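Local coordinates for protein putative LacI-family transcriptional regulator (Bacteroides fragilis, PDB 3GBV) that probably senses a small-molecule effector through a periplasmic-binding-protein-like domain and controls transcription by binding DNA, as LacI-family regulators do, at residues 8-16 with 65-76; 108-116 with 257-268. All coordinates share one frame; numbering follows the deposited sequence.

Interaction 1 (8-16 with 65-76); sequences KYTFACLLP and VIEEQPDGVMFA
Thr10 and Asp71 meet at the start of a parallel pairing in which backbone hydrogen bonds do most of the work. The axes of strands 9-16 and 72-75 diverge by only 20°. Ala12 and Leu14 each spend both N-H and C=O on this neighbour: Ala12 N binds Gly72 O at 2.9 Å, Met74 N returns to Ala12 O, and Leu14 repeats the pattern with Met74 O and Ala76 N. Phe11 and Cys13 turn their peptide groups to strand 43-50 instead.

A side chain completes the ladder where it begins. Asp71 OD2 accepts the hydrogen bond from Thr10 N at 2.7 Å through its anti lone pair, almost straight at 172°, while Thr10 O accepts from Asp71 N at 3.0 Å and, weakly, from Gly72 N. The same carboxylate lies at the edge of the Tyr9 ring.

Apolar contacts cover both faces. On one, Ala12 CB rests 3.6 Å from Val65 CG1, at the end of helix 55-66, and also touches Pro70. Leu14 and Phe75 run side by side, Leu14 CB lying 3.7 Å from Phe75 CD1; the edge of that ring also meets Leu14 O in plane, CD1 to O 3.3 Å. On the other face Cys13 SG presses on CG of Met74, a selenomethionine, at 3.3 Å. The Met74 chi1 of 62° sets CG between the backbone N and the carbonyl carbon, turned to the cysteine. Nearer the start of the strand, the edge of the Phe11 ring meets Gly72 N.

Strand 9-16 thus lies between 43-50 and 72-75, and helix 55-66 carries the chain across it: a beta-alpha-beta crossover that skips one strand, giving the 2-1-3 order of the Rossmann-like parallel sheet in a type I periplasmic-binding-protein lobe.

Interaction 2 (108-116 with 257-268); sequences PPLAFFGQN and QGFNSIKTLCDH
Phe113 lays one face of its ring on helix 254-270, where Asn260 CB comes within 3.4 Å of Phe113 CE1 in a CH-pi contact. The CB methylene sits over the ring face, the Asn260 amide plane stands 82° to the ring, and Asn260 ND2 also comes close to Phe113 CE1; Ser261 N lies over the same ring nearer its rim. Thr264 OG1 comes instead to the ring edge, near the plane, 3.1 Å from Phe113 CZ. Beside it Thr264 CG2 reaches Ala111 CB at 4.1 Å. At the far end Leu110 and His268 reach toward each other from opposite directions, the leucine methyls lying over the imidazole face, with Leu110 CD2 3.6 Å from His268 CD2. Having CG opposite the backbone N (chi1 162°) carries the leucine branch out to that ring, and CD2 also brushes Leu265.

This is a helix laid on one face of a parallel alpha/beta sheet, its axis nearly antiparallel to strand 111-114 (169°) and 8.8 Å away. The helix follows a strand of the other lobe's sheet, so the chain has crossed back to the first lobe before the helix packs, as in type I periplasmic binding proteins.

The two hydroxyls beside the phenyl ring are held by the helix itself. Thr264 OG1 donates to Asn260 O at 2.7 Å, from the opposite face of that carbonyl to Thr264 N, and Ser261 OG donates likewise to Gln257 O at 2.9 Å. Following on from Gly114, Gln115 bonds to Ser120 and Pro282 O, and Asn116 N-caps the helix that follows by bonding Gln119 N.

From the N terminus, strand 9-16 is the first strand, and interaction 1 closes a loop of 48 residues when 65-76 returns beside it. Only after that does 108-116 open interaction 2, whose loop of 140 residues takes in most of the second lobe before 257-268 comes back. The two loops therefore follow in series and neither nest nor cross. They nevertheless share one sheet, in which strand 97-100 separates 72-75 from 111-114, and one helix: Phe11 of interaction 1 packs against Ile262, Leu265 and Cys266 of interaction 2, and Cys13 touches Ile262. Helix 254-270 thus joins the earliest strand of the lobe to a strand near its far edge.

Interaction 1 (8-16 with 65-76)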
loop_
_atom_site.group_PDB
_atom_site.type_symbol
_atom_site.label_atom_id
_atom_site.label_comp_id
_atom_site.label_asym_id
_atom_site.label_seq_id
_atom_site.Cartn_x
_atom_site.Cartn_y
_atom_site.Cartn_z
ATOM N N LYS A 8 22.570 18.951 -24.352
ATOM C CA LYS A 8 21.905 17.951 -23.522
ATOM C C LYS A 8 20.502 18.383 -23.110
ATOM O O LYS A 8 20.076 19.508 -23.372
ATOM C CB LYS A 8 22.731 17.668 -22.261
ATOM C CG LYS A 8 22.877 18.864 -21.324
ATOM C CD LYS A 8 23.527 18.459 -19.999
ATOM C CE LYS A 8 23.574 19.610 -18.987
ATOM N NZ LYS A 8 24.582 20.660 -19.318
ATOM N N TYR A 9 19.782 17.468 -22.469
ATOM C CA TYR A 9 18.439 17.755 -21.983
ATOM C C TYR A 9 18.574 18.127 -20.516
ATOM O O TYR A 9 19.214 17.410 -19.743
ATOM C CB TYR A 9 17.535 16.531 -22.129
ATOM C CG TYR A 9 16.968 16.349 -23.515
ATOM C CD1 TYR A 9 16.032 17.246 -24.033
ATOM C CD2 TYR A 9 17.366 15.277 -24.310
ATOM C CE1 TYR A 9 15.505 17.076 -25.320
ATOM C CE2 TYR A 9 16.853 15.097 -25.592
ATOM C CZ TYR A 9 15.925 15.994 -26.093
ATOM O OH TYR A 9 15.428 15.807 -27.368
ATOM N N THR A 10 17.976 19.252 -20.140
ATOM C CA THR A 10 18.048 19.725 -18.764
ATOM C C THR A 10 16.666 19.936 -18.158
ATOM O O THR A 10 15.873 20.726 -18.667
ATOM C CB THR A 10 18.846 21.049 -18.689
ATOM O OG1 THR A 10 20.131 20.861 -19.298
ATOM C CG2 THR A 10 19.047 21.474 -17.239
ATOM N N PHE A 11 16.381 19.215 -17.078
ATOM C CA PHE A 11 15.096 19.330 -16.400
ATOM C C PHE A 11 15.315 20.004 -15.059
ATOM O O PHE A 11 15.992 19.459 -14.189
ATOM C CB PHE A 11 14.466 17.953 -16.173
ATOM C CG PHE A 11 14.285 17.146 -17.429
ATOM C CD1 PHE A 11 13.718 17.715 -18.569
ATOM C CD2 PHE A 11 14.652 15.804 -17.459
ATOM C CE1 PHE A 11 13.519 16.955 -19.720
ATOM C CE2 PHE A 11 14.459 15.036 -18.601
ATOM C CZ PHE A 11 13.889 15.613 -19.737
ATOM N N ALA A 12 14.751 21.194 -14.894
ATOM C CA ALA A 12 14.907 21.921 -13.638
ATOM C C ALA A 12 13.850 21.458 -12.635
ATOM O O ALA A 12 12.653 21.511 -12.918
ATOM C CB ALA A 12 14.784 23.425 -13.887
ATOM N N CYS A 13 14.292 21.003 -11.469
ATOM C CA CYS A 13 13.369 20.539 -10.437
ATOM C C CYS A 13 13.391 21.513 -9.265
ATOM O O CYS A 13 14.377 21.598 -8.538
ATOM C CB CYS A 13 13.768 19.138 -9.961
ATOM S SG CYS A 13 14.052 17.956 -11.316
ATOM N N LEU A 14 12.300 22.247 -9.085
ATOM C CA LEU A 14 12.217 23.233 -8.013
ATOM C C LEU A 14 11.440 22.679 -6.823
ATOM O O LEU A 14 10.231 22.453 -6.900
ATOM C CB LEU A 14 11.560 24.507 -8.549
ATOM C CG LEU A 14 11.624 25.775 -7.698
ATOM C CD1 LEU A 14 13.080 26.139 -7.423
ATOM C CD2 LEU A 14 10.903 26.916 -8.430
ATOM N N LEU A 15 12.154 22.451 -5.725
ATOM C CA LEU A 15 11.558 21.900 -4.517
ATOM C C LEU A 15 11.861 22.785 -3.311
ATOM O O LEU A 15 12.822 23.560 -3.321
ATOM C CB LEU A 15 12.121 20.500 -4.253
ATOM C CG LEU A 15 12.059 19.460 -5.371
ATOM C CD1 LEU A 15 12.921 18.265 -4.989
ATOM C CD2 LEU A 15 10.624 19.038 -5.609
ATOM N N PRO A 16 11.038 22.689 -2.258
ATOM C CA PRO A 16 11.234 23.484 -1.040
ATOM C C PRO A 16 12.524 23.092 -0.319
ATOM O O PRO A 16 12.842 21.905 -0.211
ATOM C CB PRO A 16 10.008 23.134 -0.193
ATOM C CG PRO A 16 8.966 22.772 -1.206
ATOM C CD PRO A 16 9.757 21.958 -2.204
ATOM N N VAL A 65 15.977 30.026 -12.429
ATOM C CA VAL A 65 15.608 28.790 -13.117
ATOM C C VAL A 65 15.180 29.094 -14.543
ATOM O O VAL A 65 15.625 28.446 -15.488
ATOM C CB VAL A 65 14.442 28.062 -12.415
ATOM C CG1 VAL A 65 14.011 26.854 -13.242
ATOM C CG2 VAL A 65 14.867 27.617 -11.030
ATOM N N ILE A 66 14.305 30.079 -14.692
ATOM C CA ILE A 66 13.831 30.469 -16.011
ATOM C C ILE A 66 15.015 30.917 -16.866
ATOM O O ILE A 66 15.090 30.609 -18.055
ATOM C CB ILE A 66 12.803 31.621 -15.910
ATOM C CG1 ILE A 66 11.514 31.101 -15.276
ATOM C CG2 ILE A 66 12.519 32.200 -17.285
ATOM C CD1 ILE A 66 10.498 32.176 -14.975
ATOM N N GLU A 67 15.947 31.634 -16.248
ATOM C CA GLU A 67 17.115 32.127 -16.963
ATOM C C GLU A 67 18.148 31.051 -17.294
ATOM O O GLU A 67 19.144 31.323 -17.958
ATOM C CB GLU A 67 17.747 33.284 -16.186
ATOM C CG GLU A 67 17.058 34.617 -16.471
ATOM C CD GLU A 67 17.446 35.709 -15.496
ATOM O OE1 GLU A 67 18.577 35.660 -14.968
ATOM O OE2 GLU A 67 16.624 36.624 -15.269
ATOM N N GLU A 68 17.905 29.827 -16.838
ATOM C CA GLU A 68 18.805 28.719 -17.139
ATOM C C GLU A 68 18.347 28.070 -18.439
ATOM O O GLU A 68 19.018 27.190 -18.971
ATOM C CB GLU A 68 18.804 27.695 -16.002
ATOM C CG GLU A 68 19.751 28.054 -14.869
ATOM C CD GLU A 68 19.393 27.385 -13.552
ATOM O OE1 GLU A 68 20.231 26.625 -13.019
ATOM O OE2 GLU A 68 18.277 27.625 -13.039
ATOM N N GLN A 69 17.199 28.515 -18.945
ATOM C CA GLN A 69 16.634 28.002 -20.192
ATOM C C GLN A 69 16.476 26.475 -20.186
ATOM O O GLN A 69 17.002 25.789 -21.056
ATOM C CB GLN A 69 17.532 28.399 -21.372
ATOM C CG GLN A 69 18.079 29.825 -21.312
ATOM C CD GLN A 69 19.126 30.090 -22.386
ATOM O OE1 GLN A 69 18.816 30.129 -23.576
ATOM N NE2 GLN A 69 20.374 30.264 -21.967
ATOM N N PRO A 70 15.739 25.925 -19.209
ATOM C CA PRO A 70 15.566 24.471 -19.165
ATOM C C PRO A 70 14.542 23.952 -20.171
ATOM O O PRO A 70 13.638 24.677 -20.582
ATOM C CB PRO A 70 15.128 24.234 -17.728
ATOM C CG PRO A 70 14.258 25.414 -17.474
ATOM C CD PRO A 70 15.075 26.561 -18.058
ATOM N N ASP A 71 14.699 22.687 -20.554
ATOM C CA ASP A 71 13.804 22.017 -21.495
ATOM C C ASP A 71 12.485 21.715 -20.815
ATOM O O ASP A 71 11.417 21.829 -21.415
ATOM C CB ASP A 71 14.418 20.699 -21.954
ATOM C CG ASP A 71 15.697 20.900 -22.706
ATOM O OD1 ASP A 71 15.618 21.346 -23.871
ATOM O OD2 ASP A 71 16.773 20.631 -22.124
ATOM N N GLY A 72 12.580 21.303 -19.557
ATOM C CA GLY A 72 11.393 20.984 -18.797
ATOM C C GLY A 72 11.559 21.327 -17.331
ATOM O O GLY A 72 12.677 21.501 -16.827
ATOM N N VAL A 73 10.431 21.420 -16.643
ATOM C CA VAL A 73 10.431 21.743 -15.231
ATOM C C VAL A 73 9.419 20.912 -14.453
ATOM O O VAL A 73 8.317 20.673 -14.928
ATOM C CB VAL A 73 10.054 23.222 -14.998
ATOM C CG1 VAL A 73 10.133 23.545 -13.511
ATOM C CG2 VAL A 73 10.958 24.132 -15.811
HETATM N N MSE A 74 9.815 20.448 -13.273
HETATM C CA MSE A 74 8.903 19.737 -12.386
HETATM C C MSE A 74 8.964 20.689 -11.194
HETATM O O MSE A 74 10.033 21.238 -10.883
HETATM C CB MSE A 74 9.407 18.327 -12.049
HETATM C CG MSE A 74 10.734 18.256 -11.310
HETATM SE SE MSE A 74 10.452 17.944 -9.378
HETATM C CE MSE A 74 10.603 19.776 -8.643
ATOM N N PHE A 75 7.831 20.926 -10.547
ATOM C CA PHE A 75 7.811 21.883 -9.457
ATOM C C PHE A 75 6.802 21.537 -8.376
ATOM O O PHE A 75 5.655 21.211 -8.669
ATOM C CB PHE A 75 7.525 23.265 -10.066
ATOM C CG PHE A 75 7.116 24.323 -9.074
ATOM C CD1 PHE A 75 7.889 24.598 -7.945
ATOM C CD2 PHE A 75 5.970 25.084 -9.303
ATOM C CE1 PHE A 75 7.523 25.624 -7.059
ATOM C CE2 PHE A 75 5.598 26.107 -8.430
ATOM C CZ PHE A 75 6.378 26.378 -7.303
ATOM N N ALA A 76 7.247 21.596 -7.126
ATOM C CA ALA A 76 6.393 21.316 -5.977
ATOM C C ALA A 76 6.006 22.653 -5.362
ATOM O O ALA A 76 6.830 23.308 -4.730
ATOM C CB ALA A 76 7.141 20.481 -4.961
#

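Interaction 2 (108-116 with 257-268)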
loop_
_atom_site.group_PDB
_atom_site.type_symbol
_atom_site.label_atom_id
_atom_site.label_comp_id
_atom_site.label_asym_id
_atom_site.label_seq_id
_atom_site.Cartn_x
_atom_site.Cartn_y
_atom_site.Cartn_z
ATOM N N PRO A 108 -3.051 25.238 -14.844
ATOM C CA PRO A 108 -2.826 23.839 -15.213
ATOM C C PRO A 108 -1.454 23.553 -15.819
ATOM O O PRO A 108 -0.958 24.302 -16.669
ATOM C CB PRO A 108 -3.970 23.538 -16.181
ATOM C CG PRO A 108 -4.288 24.865 -16.771
ATOM C CD PRO A 108 -4.210 25.784 -15.574
ATOM N N PRO A 109 -0.812 22.460 -15.364
ATOM C CA PRO A 109 0.507 22.035 -15.834
ATOM C C PRO A 109 0.356 21.029 -16.964
ATOM O O PRO A 109 -0.752 20.778 -17.443
ATOM C CB PRO A 109 1.086 21.373 -14.605
ATOM C CG PRO A 109 -0.122 20.601 -14.115
ATOM C CD PRO A 109 -1.236 21.636 -14.214
ATOM N N LEU A 110 1.480 20.448 -17.371
ATOM C CA LEU A 110 1.481 19.436 -18.410
ATOM C C LEU A 110 0.987 18.162 -17.750
ATOM O O LEU A 110 0.231 17.397 -18.349
ATOM C CB LEU A 110 2.896 19.208 -18.941
ATOM C CG LEU A 110 3.115 17.901 -19.717
ATOM C CD1 LEU A 110 2.382 17.943 -21.057
ATOM C CD2 LEU A 110 4.602 17.701 -19.935
ATOM N N ALA A 111 1.419 17.957 -16.503
ATOM C CA ALA A 111 1.051 16.776 -15.727
ATOM C C ALA A 111 1.195 17.005 -14.217
ATOM O O ALA A 111 1.974 17.856 -13.773
ATOM C CB ALA A 111 1.902 15.595 -16.156
ATOM N N PHE A 112 0.440 16.230 -13.441
ATOM C CA PHE A 112 0.445 16.323 -11.986
ATOM C C PHE A 112 0.592 14.947 -11.369
ATOM O O PHE A 112 -0.017 13.981 -11.828
ATOM C CB PHE A 112 -0.859 16.948 -11.475
ATOM C CG PHE A 112 -1.066 16.804 -9.981
ATOM C CD1 PHE A 112 -0.328 17.566 -9.082
ATOM C CD2 PHE A 112 -1.996 15.896 -9.478
ATOM C CE1 PHE A 112 -0.514 17.427 -7.702
ATOM C CE2 PHE A 112 -2.192 15.750 -8.102
ATOM C CZ PHE A 112 -1.449 16.515 -7.214
ATOM N N PHE A 113 1.406 14.880 -10.323
ATOM C CA PHE A 113 1.655 13.645 -9.595
ATOM C C PHE A 113 1.494 13.978 -8.128
ATOM O O PHE A 113 2.226 14.818 -7.581
ATOM C CB PHE A 113 3.073 13.124 -9.854
ATOM C CG PHE A 113 3.282 12.600 -11.243
ATOM C CD1 PHE A 113 2.929 11.299 -11.566
ATOM C CD2 PHE A 113 3.803 13.421 -12.241
ATOM C CE1 PHE A 113 3.082 10.821 -12.861
ATOM C CE2 PHE A 113 3.960 12.952 -13.539
ATOM C CZ PHE A 113 3.599 11.650 -13.849
ATOM N N GLY A 114 0.524 13.322 -7.504
ATOM C CA GLY A 114 0.246 13.540 -6.100
ATOM C C GLY A 114 -1.061 12.861 -5.739
ATOM O O GLY A 114 -1.722 12.260 -6.593
ATOM N N GLN A 115 -1.447 12.943 -4.476
ATOM C CA GLN A 115 -2.685 12.320 -4.064
ATOM C C GLN A 115 -3.875 13.188 -4.394
ATOM O O GLN A 115 -3.751 14.391 -4.636
ATOM C CB GLN A 115 -2.715 12.067 -2.555
ATOM C CG GLN A 115 -1.690 11.097 -2.021
ATOM C CD GLN A 115 -1.965 10.727 -0.579
ATOM O OE1 GLN A 115 -2.354 11.573 0.230
ATOM N NE2 GLN A 115 -1.754 9.465 -0.245
ATOM N N ASN A 116 -5.031 12.547 -4.436
ATOM C CA ASN A 116 -6.267 13.254 -4.629
ATOM C C ASN A 116 -6.476 13.704 -3.169
ATOM O O ASN A 116 -6.965 12.933 -2.326
ATOM C CB ASN A 116 -7.367 12.290 -5.055
ATOM C CG ASN A 116 -8.727 12.944 -5.050
ATOM O OD1 ASN A 116 -9.131 13.549 -4.056
ATOM N ND2 ASN A 116 -9.442 12.830 -6.163
ATOM N N GLN A 257 6.842 9.478 -7.411
ATOM C CA GLN A 257 6.386 10.766 -7.919
ATOM C C GLN A 257 7.538 11.501 -8.597
ATOM O O GLN A 257 7.354 12.143 -9.629
ATOM C CB GLN A 257 5.813 11.626 -6.794
ATOM C CG GLN A 257 4.445 11.174 -6.320
ATOM C CD GLN A 257 3.859 12.079 -5.258
ATOM O OE1 GLN A 257 3.923 13.297 -5.362
ATOM N NE2 GLN A 257 3.265 11.483 -4.237
ATOM N N GLY A 258 8.726 11.411 -8.012
ATOM C CA GLY A 258 9.874 12.084 -8.597
ATOM C C GLY A 258 10.302 11.373 -9.869
ATOM O O GLY A 258 10.569 11.998 -10.901
ATOM N N PHE A 259 10.362 10.051 -9.789
ATOM C CA PHE A 259 10.748 9.248 -10.929
ATOM C C PHE A 259 9.809 9.551 -12.099
ATOM O O PHE A 259 10.257 9.888 -13.193
ATOM C CB PHE A 259 10.674 7.765 -10.570
ATOM C CG PHE A 259 11.209 6.864 -11.637
ATOM C CD1 PHE A 259 12.573 6.602 -11.722
ATOM C CD2 PHE A 259 10.356 6.313 -12.588
ATOM C CE1 PHE A 259 13.087 5.804 -12.738
ATOM C CE2 PHE A 259 10.859 5.513 -13.610
ATOM C CZ PHE A 259 12.234 5.259 -13.685
ATOM N N ASN A 260 8.505 9.442 -11.859
ATOM C CA ASN A 260 7.507 9.703 -12.898
ATOM C C ASN A 260 7.555 11.112 -13.486
ATOM O O ASN A 260 7.291 11.296 -14.672
ATOM C CB ASN A 260 6.107 9.427 -12.358
ATOM C CG ASN A 260 5.754 7.964 -12.409
ATOM O OD1 ASN A 260 6.628 7.103 -12.327
ATOM N ND2 ASN A 260 4.468 7.669 -12.536
ATOM N N SER A 261 7.882 12.107 -12.669
ATOM C CA SER A 261 7.951 13.474 -13.174
ATOM C C SER A 261 8.945 13.557 -14.317
ATOM O O SER A 261 8.638 14.094 -15.383
ATOM C CB SER A 261 8.365 14.452 -12.069
ATOM O OG SER A 261 7.310 14.636 -11.140
ATOM N N ILE A 262 10.137 13.008 -14.083
ATOM C CA ILE A 262 11.214 13.011 -15.070
ATOM C C ILE A 262 10.861 12.137 -16.265
ATOM O O ILE A 262 11.112 12.505 -17.417
ATOM C CB ILE A 262 12.526 12.488 -14.461
ATOM C CG1 ILE A 262 12.883 13.288 -13.206
ATOM C CG2 ILE A 262 13.644 12.593 -15.492
ATOM C CD1 ILE A 262 13.175 14.752 -13.467
ATOM N N LYS A 263 10.288 10.972 -15.987
ATOM C CA LYS A 263 9.887 10.055 -17.050
ATOM C C LYS A 263 8.910 10.764 -17.995
ATOM O O LYS A 263 9.067 10.713 -19.218
ATOM C CB LYS A 263 9.217 8.816 -16.452
ATOM C CG LYS A 263 8.771 7.792 -17.493
ATOM C CD LYS A 263 8.032 6.636 -16.843
ATOM C CE LYS A 263 7.586 5.609 -17.872
ATOM N NZ LYS A 263 6.711 6.217 -18.912
ATOM N N THR A 264 7.911 11.425 -17.412
ATOM C CA THR A 264 6.904 12.152 -18.183
ATOM C C THR A 264 7.540 13.233 -19.057
ATOM O O THR A 264 7.132 13.438 -20.194
ATOM C CB THR A 264 5.870 12.823 -17.262
ATOM O OG1 THR A 264 5.259 11.839 -16.409
ATOM C CG2 THR A 264 4.796 13.505 -18.101
ATOM N N LEU A 265 8.534 13.928 -18.522
ATOM C CA LEU A 265 9.212 14.969 -19.278
ATOM C C LEU A 265 10.006 14.357 -20.431
ATOM O O LEU A 265 10.034 14.903 -21.534
ATOM C CB LEU A 265 10.149 15.766 -18.365
ATOM C CG LEU A 265 9.438 16.688 -17.377
ATOM C CD1 LEU A 265 10.450 17.386 -16.463
ATOM C CD2 LEU A 265 8.635 17.715 -18.158
ATOM N N CYS A 266 10.644 13.221 -20.166
ATOM C CA CYS A 266 11.433 12.539 -21.181
ATOM C C CYS A 266 10.573 12.103 -22.353
ATOM O O CYS A 266 10.832 12.486 -23.488
ATOM C CB CYS A 266 12.142 11.312 -20.596
ATOM S SG CYS A 266 13.565 11.697 -19.553
ATOM N N ASP A 267 9.537 11.320 -22.096
ATOM C CA ASP A 267 8.735 10.864 -23.216
ATOM C C ASP A 267 7.881 11.939 -23.874
ATOM O O ASP A 267 7.321 11.714 -24.943
ATOM C CB ASP A 267 7.904 9.630 -22.829
ATOM C CG ASP A 267 7.179 9.796 -21.531
ATOM O OD1 ASP A 267 6.687 8.772 -21.000
ATOM O OD2 ASP A 267 7.096 10.945 -21.048
ATOM N N HIS A 268 7.795 13.112 -23.260
ATOM C CA HIS A 268 7.031 14.195 -23.862
ATOM C C HIS A 268 7.941 15.006 -24.770
ATOM O O HIS A 268 7.594 15.307 -25.910
ATOM C CB HIS A 268 6.450 15.122 -22.798
ATOM C CG HIS A 268 5.817 16.357 -23.360
ATOM N ND1 HIS A 268 4.705 16.319 -24.174
ATOM C CD2 HIS A 268 6.144 17.665 -23.233
ATOM C CE1 HIS A 268 4.374 17.549 -24.524
ATOM N NE2 HIS A 268 5.231 18.384 -23.967
#